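Side-chain contacts in type II 3-hydroxyacyl-CoA dehydrogenase (Thermus thermophilus, PDB 1UAY), which probably catalyses the NAD-dependent oxidation of 3-hydroxyacyl-CoA to 3-ketoacyl-CoA in fatty acid beta-oxidation: residues A[28-33]-A[58-63]; A[35-38]-A[42-45]. All coordinates share one frame; numbering follows the deposited sequence.

Contact 1. Residues A[28-33]-A[58-63]. With ADN (adenosine), chain C.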
loop_
_atom_site.group_PDB
_atom_site.type_symbol
_atom_site.label_atom_id
_atom_site.label_comp_id
_atom_site.label_asym_id
_atom_site.label_seq_id
_atom_site.Cartn_x
_atom_site.Cartn_y
_atom_site.Cartn_z
ATOM N N ARG A 28 25.428 10.359 -22.956
ATOM C CA ARG A 28 26.748 9.736 -23.041
ATOM C C ARG A 28 26.610 8.679 -21.946
ATOM O O ARG A 28 26.715 8.984 -20.759
ATOM C CB ARG A 28 27.838 10.744 -22.676
ATOM C CG ARG A 28 27.977 11.903 -23.653
ATOM C CD ARG A 28 28.643 11.459 -24.944
ATOM N NE ARG A 28 28.977 12.590 -25.805
ATOM C CZ ARG A 28 29.745 12.506 -26.886
ATOM N NH1 ARG A 28 30.265 11.341 -27.245
ATOM N NH2 ARG A 28 29.993 13.590 -27.610
ATOM N N VAL A 29 26.374 7.438 -22.354
ATOM C CA VAL A 29 26.123 6.351 -21.415
ATOM C C VAL A 29 27.282 5.483 -20.953
ATOM O O VAL A 29 28.056 4.963 -21.759
ATOM C CB VAL A 29 25.033 5.415 -21.986
ATOM C CG1 VAL A 29 24.703 4.315 -20.992
ATOM C CG2 VAL A 29 23.785 6.218 -22.327
ATOM N N VAL A 30 27.373 5.328 -19.635
ATOM C CA VAL A 30 28.377 4.484 -19.011
ATOM C C VAL A 30 27.630 3.353 -18.321
ATOM O O VAL A 30 26.664 3.587 -17.590
ATOM C CB VAL A 30 29.201 5.236 -17.947
ATOM C CG1 VAL A 30 30.087 4.250 -17.186
ATOM C CG2 VAL A 30 30.057 6.299 -18.612
ATOM N N VAL A 31 28.069 2.128 -18.574
ATOM C CA VAL A 31 27.473 0.951 -17.965
ATOM C C VAL A 31 28.398 0.406 -16.885
ATOM O O VAL A 31 29.608 0.319 -17.089
ATOM C CB VAL A 31 27.257 -0.173 -19.012
ATOM C CG1 VAL A 31 26.945 -1.493 -18.312
ATOM C CG2 VAL A 31 26.129 0.202 -19.960
ATOM N N LEU A 32 27.834 0.079 -15.724
ATOM C CA LEU A 32 28.599 -0.543 -14.648
ATOM C C LEU A 32 27.970 -1.922 -14.518
ATOM O O LEU A 32 26.777 -2.050 -14.239
ATOM C CB LEU A 32 28.463 0.213 -13.322
ATOM C CG LEU A 32 29.100 -0.518 -12.129
ATOM C CD1 LEU A 32 30.586 -0.767 -12.387
ATOM C CD2 LEU A 32 28.907 0.298 -10.860
ATOM N N ASP A 33 28.771 -2.956 -14.736
ATOM C CA ASP A 33 28.276 -4.325 -14.674
ATOM C C ASP A 33 29.479 -5.238 -14.477
ATOM O O ASP A 33 30.613 -4.851 -14.769
ATOM C CB ASP A 33 27.563 -4.652 -15.994
ATOM C CG ASP A 33 26.686 -5.888 -15.910
ATOM O OD1 ASP A 33 27.218 -6.996 -15.680
ATOM O OD2 ASP A 33 25.455 -5.751 -16.092
ATOM N N VAL A 58 31.083 6.326 -11.800
ATOM C CA VAL A 58 30.514 7.664 -11.688
ATOM C C VAL A 58 31.484 8.686 -12.288
ATOM O O VAL A 58 31.084 9.549 -13.067
ATOM C CB VAL A 58 30.218 8.011 -10.206
ATOM C CG1 VAL A 58 29.894 9.493 -10.061
ATOM C CG2 VAL A 58 29.052 7.165 -9.703
ATOM N N ALA A 59 32.763 8.573 -11.940
ATOM C CA ALA A 59 33.772 9.488 -12.464
ATOM C C ALA A 59 33.897 9.347 -13.982
ATOM O O ALA A 59 34.058 10.338 -14.693
ATOM C CB ALA A 59 35.120 9.223 -11.797
ATOM N N ARG A 60 33.826 8.114 -14.480
ATOM C CA ARG A 60 33.925 7.880 -15.917
ATOM C C ARG A 60 32.793 8.610 -16.641
ATOM O O ARG A 60 33.002 9.208 -17.693
ATOM C CB ARG A 60 33.853 6.381 -16.221
ATOM C CG ARG A 60 34.019 6.045 -17.699
ATOM C CD ARG A 60 35.440 6.311 -18.184
ATOM N NE ARG A 60 35.558 6.171 -19.635
ATOM C CZ ARG A 60 35.136 7.080 -20.508
ATOM N NH1 ARG A 60 34.571 8.202 -20.079
ATOM N NH2 ARG A 60 35.276 6.869 -21.812
ATOM N N ALA A 61 31.593 8.558 -16.069
ATOM C CA ALA A 61 30.449 9.236 -16.665
ATOM C C ALA A 61 30.677 10.744 -16.646
ATOM O O ALA A 61 30.455 11.427 -17.646
ATOM C CB ALA A 61 29.174 8.884 -15.904
ATOM N N GLN A 62 31.134 11.264 -15.510
ATOM C CA GLN A 62 31.378 12.698 -15.392
ATOM C C GLN A 62 32.455 13.195 -16.353
ATOM O O GLN A 62 32.468 14.369 -16.722
ATOM C CB GLN A 62 31.736 13.056 -13.951
ATOM C CG GLN A 62 30.576 12.857 -12.988
ATOM C CD GLN A 62 30.893 13.342 -11.595
ATOM O OE1 GLN A 62 31.805 12.831 -10.939
ATOM N NE2 GLN A 62 30.145 14.338 -11.130
ATOM N N GLU A 63 33.356 12.313 -16.767
ATOM C CA GLU A 63 34.387 12.726 -17.709
ATOM C C GLU A 63 33.765 12.949 -19.084
ATOM O O GLU A 63 34.278 13.731 -19.884
ATOM C CB GLU A 63 35.495 11.674 -17.807
ATOM C CG GLU A 63 36.366 11.583 -16.560
ATOM C CD GLU A 63 37.471 10.560 -16.700
ATOM O OE1 GLU A 63 37.175 9.419 -17.115
ATOM O OE2 GLU A 63 38.637 10.887 -16.388
HETATM O "O5'" ADN C . 20.440 -7.131 -13.439
HETATM C "C5'" ADN C . 21.148 -8.073 -14.249
HETATM C "C4'" ADN C . 22.484 -7.385 -14.614
HETATM O "O4'" ADN C . 23.010 -7.291 -13.249
HETATM C "C3'" ADN C . 23.354 -8.491 -15.238
HETATM O "O3'" ADN C . 23.833 -7.910 -16.473
HETATM C "C2'" ADN C . 24.520 -8.776 -14.267
HETATM O "O2'" ADN C . 25.795 -9.040 -14.853
HETATM C "C1'" ADN C . 24.389 -7.569 -13.326
HETATM N N9 ADN C . 24.956 -7.701 -11.972
HETATM C C8 ADN C . 24.646 -8.707 -11.019
HETATM N N7 ADN C . 25.266 -8.590 -9.877
HETATM C C5 ADN C . 26.039 -7.438 -10.045
HETATM C C6 ADN C . 26.968 -6.714 -9.181
HETATM N N6 ADN C . 27.250 -7.110 -7.937
HETATM N N1 ADN C . 27.584 -5.565 -9.688
HETATM C C2 ADN C . 27.317 -5.133 -10.965
HETATM N N3 ADN C . 26.459 -5.733 -11.862
HETATM C C4 ADN C . 25.860 -6.877 -11.337
#
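Val-30 of strand 28-33 packs against Ala-61 and Arg-60 of helix 51-64, a strand-on-helix contact inside the Rossmann fold of a short-chain dehydrogenase. From the strand, the CB of Val-30 points at the helix and lies 4.2 Å from Ala-61 CB. The two methyls then part. CG2, set anti to the carbonyl carbon, does the touching: it comes to 3.5 Å from Ala-61 CA, with Ala-61 N also close, and 3.8 Å from Ala-61 CB, so one methyl lies against the helix backbone beside the alanine CB. Arg-60 adds its CG at 4.1 Å from the same CG2; its chain then bends at chi2 (69°), and its guanidinium ends in a salt bridge with Glu-64. CG1 of Val-30 turns instead toward Val-44 on the neighbouring strand.

Asp-33, at the C-terminal end of the same strand, belongs to the adenosine pocket. Its carboxylate takes both ribose hydroxyls, which is consistent with NAD rather than NADP as cofactor, as in NAD-dependent Rossmann dehydrogenases. Arg-35 N bonds to OD1 and Ala-11 N to OD2, which holds the group in place. Adenosine O2' donates to Asp-33 OD1 over 2.6 Å, and O3' donates to Asp-33 OD2 over 2.7 Å.

Contact 2. Residues A[35-38]-A[42-45]; sequences RREG and IYVE. With ADN (adenosine), chain C.
With CG anti to the carbonyl carbon (chi1 -68°), the Tyr-43 ring turns one face to the backbone at Arg-36 and Glu-37, while Arg-36, its CG between backbone N and carbonyl carbon (chi1 72°), crosses Glu-45 at a slant, CB and CG against the carboxylate. The amide N of Glu-37 lies over the centre of the tyrosine ring, 3.5 Å above its plane. Glu-37 CB reaches the phenol at 3.4 Å from Tyr-43 OH, an oxygen that is hydrogen-bonded to Glu-39 N. The Arg-36 guanidinium, tilted 62° from the ring, has Tyr-43 CD2 over one face. Arg-36 CG stands 3.6 Å from Glu-45 OE2, but the charged ends do not touch.

No direct hydrogen bond joins the segments; water does the bridging. One water donates to Arg-35 O at 2.9 Å and, weakly, to Val-44 O; a second donates to Tyr-43 O at 2.8 Å and weakly accepts from Arg-36 NH1. The loop follows the second strand of the Rossmann sheet, 28-33, and brings Arg-35 NH1 within 2.8 Å of adenosine O2', lining that side of the pocket. It lies at the surface along strand 42-45, an outermost strand of this chain's sheet, whose Val-44 packs on strand 28-33 and helix 51-64.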
loop_
_atom_site.group_PDB
_atom_site.type_symbol
_atom_site.label_atom_id
_atom_site.label_comp_id
_atom_site.label_asym_id
_atom_site.label_seq_id
_atom_site.Cartn_x
_atom_site.Cartn_y
_atom_site.Cartn_z
ATOM N N ARG A 35 30.062 -7.714 -16.143
ATOM C CA ARG A 35 30.454 -8.124 -17.486
ATOM C C ARG A 35 30.398 -6.965 -18.468
ATOM O O ARG A 35 29.702 -5.979 -18.243
ATOM C CB ARG A 35 29.506 -9.213 -17.995
ATOM C CG ARG A 35 29.279 -10.375 -17.047
ATOM C CD ARG A 35 28.139 -11.243 -17.559
ATOM N NE ARG A 35 27.936 -12.449 -16.762
ATOM C CZ ARG A 35 27.558 -12.460 -15.487
ATOM N NH1 ARG A 35 27.335 -11.322 -14.844
ATOM N NH2 ARG A 35 27.398 -13.615 -14.855
ATOM N N ARG A 36 31.142 -7.090 -19.561
ATOM C CA ARG A 36 31.082 -6.109 -20.594
ATOM C C ARG A 36 30.512 -6.761 -21.819
ATOM O O ARG A 36 30.491 -7.977 -21.955
ATOM C CB ARG A 36 32.503 -5.588 -20.863
ATOM C CG ARG A 36 33.418 -6.589 -21.580
ATOM C CD ARG A 36 34.633 -5.889 -22.223
ATOM N NE ARG A 36 34.299 -5.387 -23.563
ATOM C CZ ARG A 36 34.406 -4.067 -23.788
ATOM N NH1 ARG A 36 34.844 -3.260 -22.838
ATOM N NH2 ARG A 36 34.079 -3.574 -24.986
ATOM N N GLU A 37 29.964 -5.977 -22.738
ATOM C CA GLU A 37 29.353 -6.544 -23.930
ATOM C C GLU A 37 29.825 -5.809 -25.178
ATOM O O GLU A 37 30.841 -5.120 -25.138
ATOM C CB GLU A 37 27.829 -6.504 -23.815
ATOM C CG GLU A 37 27.254 -7.391 -22.706
ATOM C CD GLU A 37 27.577 -8.868 -22.887
ATOM O OE1 GLU A 37 27.807 -9.296 -24.036
ATOM O OE2 GLU A 37 27.583 -9.604 -21.878
ATOM N N GLY A 38 29.085 -5.935 -26.276
ATOM C CA GLY A 38 29.519 -5.304 -27.510
ATOM C C GLY A 38 28.707 -4.168 -28.097
ATOM O O GLY A 38 28.845 -3.872 -29.282
ATOM N N ILE A 42 29.888 2.707 -23.113
ATOM C CA ILE A 42 31.137 2.705 -22.369
ATOM C C ILE A 42 30.946 1.706 -21.237
ATOM O O ILE A 42 30.067 1.875 -20.394
ATOM C CB ILE A 42 31.438 4.095 -21.787
ATOM C CG1 ILE A 42 31.627 5.098 -22.926
ATOM C CG2 ILE A 42 32.682 4.037 -20.907
ATOM C CD1 ILE A 42 31.645 6.543 -22.475
ATOM N N TYR A 43 31.762 0.659 -21.225
ATOM C CA TYR A 43 31.653 -0.375 -20.207
ATOM C C TYR A 43 32.699 -0.287 -19.115
ATOM O O TYR A 43 33.902 -0.308 -19.384
ATOM C CB TYR A 43 31.746 -1.762 -20.850
ATOM C CG TYR A 43 30.571 -2.132 -21.722
ATOM C CD1 TYR A 43 29.385 -2.618 -21.165
ATOM C CD2 TYR A 43 30.641 -1.994 -23.107
ATOM C CE1 TYR A 43 28.298 -2.959 -21.970
ATOM C CE2 TYR A 43 29.562 -2.331 -23.920
ATOM C CZ TYR A 43 28.395 -2.812 -23.345
ATOM O OH TYR A 43 27.335 -3.146 -24.152
ATOM N N VAL A 44 32.228 -0.178 -17.878
ATOM C CA VAL A 44 33.101 -0.158 -16.723
ATOM C C VAL A 44 32.758 -1.456 -16.006
ATOM O O VAL A 44 31.620 -1.660 -15.573
ATOM C CB VAL A 44 32.815 1.045 -15.795
ATOM C CG1 VAL A 44 33.670 0.944 -14.538
ATOM C CG2 VAL A 44 33.125 2.343 -16.519
ATOM N N GLU A 45 33.731 -2.351 -15.915
ATOM C CA GLU A 45 33.507 -3.626 -15.258
ATOM C C GLU A 45 33.744 -3.487 -13.768
ATOM O O GLU A 45 34.824 -3.098 -13.328
ATOM C CB GLU A 45 34.420 -4.688 -15.865
ATOM C CG GLU A 45 34.064 -4.985 -17.310
ATOM C CD GLU A 45 34.900 -6.090 -17.905
ATOM O OE1 GLU A 45 36.103 -5.862 -18.153
ATOM O OE2 GLU A 45 34.349 -7.189 -18.115
HETATM O "O5'" ADN C . 20.440 -7.131 -13.439
HETATM C "C5'" ADN C . 21.148 -8.073 -14.249
HETATM C "C4'" ADN C . 22.484 -7.385 -14.614
HETATM O "O4'" ADN C . 23.010 -7.291 -13.249
HETATM C "C3'" ADN C . 23.354 -8.491 -15.238
HETATM O "O3'" ADN C . 23.833 -7.910 -16.473
HETATM C "C2'" ADN C . 24.520 -8.776 -14.267
HETATM O "O2'" ADN C . 25.795 -9.040 -14.853
HETATM C "C1'" ADN C . 24.389 -7.569 -13.326
HETATM N N9 ADN C . 24.956 -7.701 -11.972
HETATM C C8 ADN C . 24.646 -8.707 -11.019
HETATM N N7 ADN C . 25.266 -8.590 -9.877
HETATM C C5 ADN C . 26.039 -7.438 -10.045
HETATM C C6 ADN C . 26.968 -6.714 -9.181
HETATM N N6 ADN C . 27.250 -7.110 -7.937
HETATM N N1 ADN C . 27.584 -5.565 -9.688
HETATM C C2 ADN C . 27.317 -5.133 -10.965
HETATM N N3 ADN C . 26.459 -5.733 -11.862
HETATM C C4 ADN C . 25.860 -6.877 -11.337
HETATM O O HOH W 1 30.536 -3.248 -17.939
HETATM O O HOH W 2 35.232 -2.581 -20.288
#

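After strand 4-8 and helix 13-25 the chain runs along strand 28-33, crosses back through the loop holding 35-38, enters strand 42-45 alongside it in the same direction and goes on into helix 51-64. Contact 2 closes the short loop, with three residues between its segments; contact 1 closes the longer one by bringing that helix back to strand 28-33, so contact 2 is nested inside it. Their centres lie 11 Å apart. The two strands are probably hydrogen-bonded from Val-31 N to Ile-42 O and from Val-44 N to Val-31 O. Contact 1 ties strand 28-33 to helix 51-64, contact 2 ties edge strand 42-45 to the loop before it, and each reaches the adenosine.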